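Local coordinates for putative NADPH-dependent oxidoreductase (Desulfitobacterium hafniense DCB-2, PDB 3DB2), which probably acts as an NAD(P)H-dependent oxidoreductase of the Gfo/Idh/MocA family, pairing a Rossmann domain with a large sheet domain, its substrate not established, at residues V147-A152 with N244-K249; A250-Q255 with L273-F278; K31-Y36 with R64-M69. One frame throughout, in Å; residues are numbered along the deposited sequence. Where two conformers were deposited one is given.

Contact 1 (V147-A152 with N244-K249); sequences VSSIEA and NVYGTK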
# COMPACT_ATOMS: atom_id res chain seq x y z
N VAL C 147 -1.17 -5.09 15.85
CA VAL C 147 -0.90 -4.73 14.46
C VAL C 147 -0.65 -5.94 13.59
O VAL C 147 0.12 -6.85 13.92
CB VAL C 147 0.35 -3.86 14.31
CG1 VAL C 147 0.60 -3.64 12.80
CG2 VAL C 147 0.19 -2.56 15.07
N SER C 148 -1.27 -5.95 12.42
CA SER C 148 -1.09 -6.99 11.41
C SER C 148 -0.12 -6.49 10.33
O SER C 148 0.90 -7.11 10.07
CB SER C 148 -2.39 -7.41 10.72
OG SER C 148 -3.28 -6.33 10.46
N SER C 149 -0.50 -5.36 9.75
CA SER C 149 0.28 -4.80 8.65
C SER C 149 0.31 -3.26 8.70
O SER C 149 -0.50 -2.61 9.35
CB SER C 149 -0.27 -5.26 7.31
OG SER C 149 -1.56 -4.77 7.04
N ILE C 150 1.28 -2.71 7.96
CA ILE C 150 1.44 -1.27 7.81
C ILE C 150 1.69 -0.97 6.33
O ILE C 150 2.33 -1.75 5.65
CB ILE C 150 2.57 -0.69 8.67
CG1 ILE C 150 2.27 -0.76 10.16
CG2 ILE C 150 2.92 0.73 8.23
CD1 ILE C 150 3.48 -0.37 10.99
N GLU C 151 1.16 0.16 5.85
CA GLU C 151 1.45 0.62 4.50
C GLU C 151 2.04 2.04 4.58
O GLU C 151 1.37 2.87 5.17
CB GLU C 151 0.21 0.67 3.61
CG GLU C 151 -0.50 -0.67 3.57
CD GLU C 151 -1.98 -0.50 3.26
OE1 GLU C 151 -2.53 0.62 3.33
OE2 GLU C 151 -2.60 -1.56 3.00
N ALA C 152 3.23 2.22 4.06
CA ALA C 152 3.95 3.49 4.14
C ALA C 152 4.21 3.97 2.72
O ALA C 152 4.47 3.14 1.85
CB ALA C 152 5.25 3.33 4.90
N ASN C 244 -0.27 3.96 7.12
CA ASN C 244 -1.55 3.36 7.51
C ASN C 244 -1.13 2.15 8.36
O ASN C 244 -0.33 1.32 7.94
CB ASN C 244 -2.41 2.88 6.36
CG ASN C 244 -2.74 3.99 5.37
OD1 ASN C 244 -3.00 5.10 5.78
ND2 ASN C 244 -2.73 3.69 4.10
N VAL C 245 -1.69 2.06 9.54
CA VAL C 245 -1.47 0.98 10.47
C VAL C 245 -2.82 0.27 10.72
O VAL C 245 -3.78 0.96 11.08
CB VAL C 245 -0.94 1.50 11.80
CG1 VAL C 245 -0.60 0.36 12.74
CG2 VAL C 245 0.29 2.38 11.56
N TYR C 246 -2.83 -1.02 10.53
CA TYR C 246 -4.02 -1.84 10.69
C TYR C 246 -3.89 -2.65 11.98
O TYR C 246 -2.93 -3.43 12.08
CB TYR C 246 -4.16 -2.77 9.48
CG TYR C 246 -4.30 -1.94 8.21
CD1 TYR C 246 -5.52 -1.35 7.89
CD2 TYR C 246 -3.23 -1.72 7.34
CE1 TYR C 246 -5.65 -0.58 6.75
CE2 TYR C 246 -3.40 -0.95 6.20
CZ TYR C 246 -4.60 -0.37 5.89
OH TYR C 246 -4.80 0.41 4.74
N GLY C 247 -4.83 -2.44 12.88
CA GLY C 247 -4.86 -3.04 14.21
C GLY C 247 -6.13 -3.83 14.40
O GLY C 247 -7.08 -3.62 13.62
N THR C 248 -6.12 -4.75 15.39
CA THR C 248 -7.31 -5.62 15.53
C THR C 248 -8.48 -4.88 16.14
O THR C 248 -9.62 -5.31 15.97
CB THR C 248 -6.98 -6.89 16.35
OG1 THR C 248 -6.38 -6.43 17.58
CG2 THR C 248 -5.96 -7.80 15.67
N LYS C 249 -8.23 -3.78 16.85
CA LYS C 249 -9.24 -2.93 17.42
C LYS C 249 -9.44 -1.61 16.67
O LYS C 249 -10.48 -0.97 16.77
CB LYS C 249 -8.90 -2.50 18.85
CG LYS C 249 -8.67 -3.57 19.90
CD LYS C 249 -8.72 -2.96 21.30
CE LYS C 249 -7.38 -2.80 21.96
NZ LYS C 249 -6.80 -4.04 22.55
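Two neighbouring antiparallel strands of the large mixed sheet in the Gfo/Idh/MocA C-terminal domain meet here, with a classic beta bulge at Ser148-Ser149. The bulge puts both serines opposite Tyr246: Ser148 N donates to Tyr246 O (3.0 Å), and Tyr246 N donates to Ser149 O (3.1 Å). The helix-like psi of Ser148, -56°, makes the kink. Beyond it the ladder is regular, and Glu151 and Asn244 exchange a pair of backbone bonds. On one face Val245 packs against Ile150, CG2 to CG1 at 4.0 Å, and against Val147, under helices 130-140 and 183-194. The other face is polar and turned to the second subunit. There the Glu151 carboxylate stands at the rim of the Tyr246 ring, the two planes 70° apart, with Glu151 CG in the ring plane. Ser148 OG is bound by Asn234 of the second subunit, and Glu151 OE2 by Tyr230 OH of that subunit. An alanine in place of Glu151 would remove the carboxylate and with it the bond to Tyr230 of the second subunit, and would probably leave Tyr246 and Asn244 less firmly held. Glu151 OE1 takes two donors: Asn244 ND2, 3.2 Å from Glu151 OE1, arrives nearly along the C-O axis, whereas Tyr246 OH, 2.7 Å from Glu151 OE1, comes from above the carboxylate plane.

Contact 2 (A250-Q255 with L273-F278); sequences ANLFYQ and LIKREF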
# COMPACT_ATOMS: atom_id res chain seq x y z
N ALA C 250 -8.40 -1.18 15.93
CA ALA C 250 -8.47 0.15 15.31
C ALA C 250 -7.41 0.31 14.22
O ALA C 250 -6.35 -0.31 14.37
CB ALA C 250 -8.28 1.21 16.39
N ASN C 251 -7.70 1.13 13.23
CA ASN C 251 -6.68 1.48 12.23
C ASN C 251 -6.25 2.93 12.38
O ASN C 251 -7.05 3.77 12.76
CB ASN C 251 -7.24 1.27 10.84
CG ASN C 251 -7.65 -0.15 10.56
OD1 ASN C 251 -7.08 -1.11 11.03
ND2 ASN C 251 -8.69 -0.29 9.74
N LEU C 252 -5.00 3.23 12.06
CA LEU C 252 -4.52 4.61 12.02
C LEU C 252 -4.16 5.01 10.59
O LEU C 252 -3.51 4.20 9.89
CB LEU C 252 -3.29 4.75 12.88
CG LEU C 252 -3.34 4.27 14.31
CD1 LEU C 252 -1.96 4.29 14.94
CD2 LEU C 252 -4.34 5.12 15.09
N PHE C 253 -4.54 6.21 10.24
CA PHE C 253 -4.21 6.80 8.93
C PHE C 253 -3.53 8.14 9.15
O PHE C 253 -4.14 9.09 9.62
CB PHE C 253 -5.44 7.01 8.06
CG PHE C 253 -6.32 5.78 7.91
CD1 PHE C 253 -5.85 4.68 7.22
CD2 PHE C 253 -7.60 5.77 8.48
CE1 PHE C 253 -6.67 3.57 7.08
CE2 PHE C 253 -8.40 4.64 8.35
CZ PHE C 253 -7.92 3.54 7.68
N TYR C 254 -2.27 8.22 8.79
CA TYR C 254 -1.43 9.41 8.92
C TYR C 254 -1.04 9.92 7.52
O TYR C 254 -0.68 9.11 6.66
CB TYR C 254 -0.18 9.10 9.70
CG TYR C 254 0.91 10.13 9.80
CD1 TYR C 254 0.74 11.27 10.59
CD2 TYR C 254 2.12 9.99 9.12
CE1 TYR C 254 1.74 12.22 10.68
CE2 TYR C 254 3.12 10.96 9.23
CZ TYR C 254 2.93 12.07 10.01
OH TYR C 254 3.89 13.05 10.16
N GLN C 255 -1.13 11.22 7.36
CA GLN C 255 -0.72 11.98 6.21
C GLN C 255 0.15 13.17 6.62
O GLN C 255 -0.23 13.87 7.56
CB GLN C 255 -1.92 12.55 5.43
CG GLN C 255 -2.65 11.57 4.54
CD GLN C 255 -2.01 11.34 3.18
OE1 GLN C 255 -1.09 12.05 2.77
NE2 GLN C 255 -2.47 10.33 2.44
N LEU C 273 -3.69 12.79 11.79
CA LEU C 273 -3.72 11.38 12.20
C LEU C 273 -5.18 11.04 12.49
O LEU C 273 -5.79 11.77 13.26
CB LEU C 273 -2.83 11.12 13.39
CG LEU C 273 -2.84 9.71 14.01
CD1 LEU C 273 -2.38 8.65 13.03
CD2 LEU C 273 -2.00 9.66 15.28
N ILE C 274 -5.67 9.97 11.87
CA ILE C 274 -7.09 9.63 12.08
C ILE C 274 -7.12 8.21 12.57
O ILE C 274 -6.35 7.38 12.10
CB ILE C 274 -7.87 9.88 10.79
CG1 ILE C 274 -8.18 11.38 10.56
CG2 ILE C 274 -9.11 9.01 10.75
CD1 ILE C 274 -9.51 11.78 11.17
N LYS C 275 -7.95 7.92 13.56
CA LYS C 275 -8.21 6.61 14.11
C LYS C 275 -9.58 6.11 13.62
O LYS C 275 -10.59 6.80 13.77
CB LYS C 275 -8.25 6.63 15.63
CG LYS C 275 -8.26 5.31 16.36
CD LYS C 275 -8.64 5.51 17.84
CE LYS C 275 -8.04 4.44 18.73
NZ LYS C 275 -8.59 4.51 20.11
N ARG C 276 -9.58 4.93 13.04
CA ARG C 276 -10.81 4.28 12.61
C ARG C 276 -11.12 3.15 13.59
O ARG C 276 -10.30 2.22 13.69
CB ARG C 276 -10.71 3.76 11.18
CG ARG C 276 -11.97 2.95 10.80
CD ARG C 276 -11.91 2.56 9.31
NE ARG C 276 -12.06 3.82 8.56
CZ ARG C 276 -12.11 3.84 7.23
NH1 ARG C 276 -12.00 2.70 6.57
NH2 ARG C 276 -12.25 5.01 6.62
N GLU C 277 -12.24 3.22 14.31
CA GLU C 277 -12.46 2.23 15.36
C GLU C 277 -13.92 1.82 15.38
O GLU C 277 -14.72 2.53 14.78
CB GLU C 277 -12.08 2.81 16.73
CG GLU C 277 -12.95 4.01 17.03
CD GLU C 277 -12.70 4.68 18.36
OE1 GLU C 277 -11.89 4.14 19.13
OE2 GLU C 277 -13.33 5.73 18.59
N PHE C 278 -14.24 0.72 16.05
CA PHE C 278 -15.64 0.32 16.20
C PHE C 278 -16.28 1.29 17.19
O PHE C 278 -15.64 1.58 18.19
CB PHE C 278 -15.79 -1.12 16.68
CG PHE C 278 -15.06 -2.13 15.83
CD1 PHE C 278 -15.61 -2.51 14.61
CD2 PHE C 278 -13.85 -2.67 16.24
CE1 PHE C 278 -14.95 -3.43 13.82
CE2 PHE C 278 -13.20 -3.61 15.46
CZ PHE C 278 -13.75 -3.97 14.25
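Strands 250-256 and 271-278 run antiparallel side by side, and their side chains interlock differently on the two faces of the sheet. On the face of Leu252, Tyr254 and Leu273, where the latter two pack on helix 130-140, the branch tip CD1 of Leu273 fills the notch between two neighbours: it lies 4.0 Å from Leu252 CB and 4.0 Å from Tyr254 CB. Leu273 reaches there because its CG is anti to the backbone N (chi1 175°). Farther along, the small methyl of Ala250 makes a shallow hollow, and the extended Lys275 chain passes over it with CE 4.0 Å from Ala250 CB. The other face carries Phe253, whose ring leans diagonally along the sheet. Its CD2 brushes Ile274 CG2 at 4.2 Å, and its CE2 edge presses on one face of the Arg276 guanidinium, 3.8 Å from Arg276 NE, ring and guanidinium planes 71° apart. Paired backbone bonds hold this register; Arg276 N to Asn251 O (2.8 Å) is nearly straight, at 173°. Arg276 NE forms a salt bridge with Asp292 of the same chain, and NH1 bonds Gly239 O of the second subunit, while Lys275 pairs with Glu143. Since the ring offers its edge and not its face, Phe253 serves as apolar packing rather than a cation-pi partner, and the charge of Arg276 is probably balanced mainly by Asp292.

Contact 3 (K31-Y36 with R64-M69); sequences KLVTCY and REDVEM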
# COMPACT_ATOMS: atom_id res chain seq x y z
N LYS C 31 26.13 25.33 21.07
CA LYS C 31 26.87 26.51 20.62
C LYS C 31 27.61 26.20 19.32
O LYS C 31 28.53 25.39 19.29
CB LYS C 31 27.87 26.97 21.69
CG LYS C 31 28.96 27.90 21.25
CD LYS C 31 30.30 27.64 21.91
N LEU C 32 27.19 26.81 18.21
CA LEU C 32 27.94 26.67 16.97
C LEU C 32 29.22 27.50 17.04
O LEU C 32 29.14 28.72 17.09
CB LEU C 32 27.09 27.07 15.80
CG LEU C 32 27.46 26.92 14.33
CD1 LEU C 32 28.16 25.64 13.94
CD2 LEU C 32 26.19 27.02 13.48
N VAL C 33 30.35 26.80 17.01
CA VAL C 33 31.70 27.31 17.10
C VAL C 33 32.32 27.59 15.74
O VAL C 33 32.84 28.66 15.41
CB VAL C 33 32.61 26.28 17.82
CG1 VAL C 33 34.05 26.79 17.82
CG2 VAL C 33 32.16 25.97 19.23
N THR C 34 32.27 26.61 14.82
CA THR C 34 32.92 26.80 13.54
C THR C 34 32.22 25.94 12.49
O THR C 34 31.25 25.22 12.76
CB THR C 34 34.42 26.50 13.66
OG1 THR C 34 35.10 26.93 12.48
CG2 THR C 34 34.67 25.01 13.84
N CYS C 35 32.72 26.05 11.27
CA CYS C 35 32.24 25.33 10.11
C CYS C 35 33.37 25.05 9.13
O CYS C 35 34.43 25.72 9.05
CB CYS C 35 31.09 26.12 9.50
SG CYS C 35 31.65 27.55 8.52
N TYR C 36 33.17 24.00 8.35
CA TYR C 36 34.08 23.61 7.27
C TYR C 36 33.25 23.23 6.04
O TYR C 36 32.24 22.58 6.20
CB TYR C 36 34.98 22.47 7.73
CG TYR C 36 35.88 22.01 6.61
CD1 TYR C 36 37.02 22.73 6.26
CD2 TYR C 36 35.57 20.86 5.90
CE1 TYR C 36 37.84 22.31 5.22
CE2 TYR C 36 36.38 20.43 4.86
CZ TYR C 36 37.51 21.15 4.53
OH TYR C 36 38.31 20.72 3.50
N ARG C 64 40.25 22.55 17.44
CA ARG C 64 39.49 23.28 18.44
C ARG C 64 38.93 22.42 19.56
O ARG C 64 38.17 21.47 19.33
CB ARG C 64 38.34 23.98 17.74
CG ARG C 64 38.73 24.74 16.48
CD ARG C 64 37.54 25.58 16.06
NE ARG C 64 37.89 26.62 15.11
CZ ARG C 64 38.00 27.92 15.27
NH1 ARG C 64 37.80 28.50 16.44
NH2 ARG C 64 38.34 28.64 14.21
N GLU C 65 39.30 22.72 20.80
CA GLU C 65 38.96 21.92 21.96
C GLU C 65 37.51 22.16 22.37
O GLU C 65 36.92 21.34 23.07
CB GLU C 65 39.97 22.21 23.08
CG GLU C 65 41.42 22.06 22.60
CD GLU C 65 42.34 21.41 23.61
OE1 GLU C 65 41.87 21.05 24.72
OE2 GLU C 65 43.55 21.25 23.30
N ASP C 66 36.93 23.27 21.93
CA ASP C 66 35.55 23.59 22.24
C ASP C 66 34.64 23.00 21.16
O ASP C 66 33.41 23.09 21.25
CB ASP C 66 35.31 25.09 22.46
CG ASP C 66 35.87 26.00 21.39
OD1 ASP C 66 36.66 25.51 20.57
OD2 ASP C 66 35.51 27.20 21.41
N VAL C 67 35.21 22.37 20.14
CA VAL C 67 34.33 21.57 19.26
C VAL C 67 34.19 20.17 19.88
O VAL C 67 35.16 19.43 19.86
CB VAL C 67 34.84 21.50 17.82
CG1 VAL C 67 34.14 20.39 17.04
CG2 VAL C 67 34.59 22.84 17.16
N GLU C 68 33.01 19.89 20.42
CA GLU C 68 32.77 18.61 21.08
C GLU C 68 32.07 17.62 20.13
O GLU C 68 32.26 16.41 20.27
CB GLU C 68 31.96 18.78 22.36
CG GLU C 68 32.50 19.85 23.30
CD GLU C 68 31.70 19.95 24.58
OE1 GLU C 68 31.72 18.95 25.34
OE2 GLU C 68 31.08 21.00 24.82
N MSE C 69 31.27 18.17 19.24
CA MSE C 69 30.44 17.36 18.34
C MSE C 69 30.50 17.98 16.94
O MSE C 69 30.46 19.20 16.78
CB MSE C 69 28.96 17.44 18.75
CG MSE C 69 28.04 16.60 17.87
SE MSE C 69 26.17 17.20 17.89
CE MSE C 69 26.03 17.73 19.73
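Strand 30-36 of the Rossmann domain meets the type I turn Arg64-Val67 by van der Waals contact, mostly between side chains. Val33 has helix-like backbone angles inside its strand (psi -51°), a local break in the strand's alternation, so that Val33 and the next residue, Thr34, both point toward the turn. Val33 sets CG1 anti to its backbone N and CG2 beside it, so the two methyls meet different parts of Asp66: CG2 rests 3.7 Å from Asp66 O, and CG1 lies 3.9 Å from Asp66 OD2. The Asp66 carboxyl group gets there through the crowded rotamer, with CG between the backbone N and the carbonyl carbon (chi1 49°). The Val67 methyl CG2, anti to its carbonyl carbon, wedges between the two strand residues, 4.0 Å from Val33 CB and 4.0 Å from Thr34 CG2. Arg64 runs extended from CG to NE, crosses Thr34 obliquely, and then turns its guanidinium at chi4 (-106°) so that one face lies over Thr34 CB. Its CD touches Thr34 CG2 at 3.7 Å, and NE lies 3.8 Å from Thr34 CB. Thr34 places OG1 anti to the backbone N and CG2 in the crowded position; the methyl thus meets Arg64 and Val67 while the hydroxyl bonds Asp55. The same Asp55 OD2 forms a salt bridge with Arg64 NE, so one carboxylate oxygen fixes both side chains. The turn closes with Val67 N on Arg64 O at 3.2 Å. It links helix 58-62 to strand 69-72, with Lys91 bonded to its carbonyls Arg64 O and Val67 O. Thr34 also packs on Leu61 of helix 58-62, and strand 6-11, lying between strands 30-36 and 69-72 in the parallel sheet, offers Ala9 to both Thr34 and Val67.

Overall arrangement
Along the chain contact 3 comes first, then contact 1, then contact 2. Contacts 1 and 2 lie in one mixed sheet, their centres about 9 Å apart; strands 240-247 and 250-256 are consecutive in the chain and adjacent in the sheet, so the four strands run 147-155, 240-247, 250-256, 271-278, each antiparallel to the next. Val245 O to Leu252 N (2.8 Å), a probable hydrogen bond, joins them, and both touch the second subunit. Contact 3 lies on the opposite side of the chain's centre in the parallel Rossmann sheet, its centre about 44 Å from either. The layout thus separates the presumed nucleotide-binding domain from the sheet that meets its partner in the dimer.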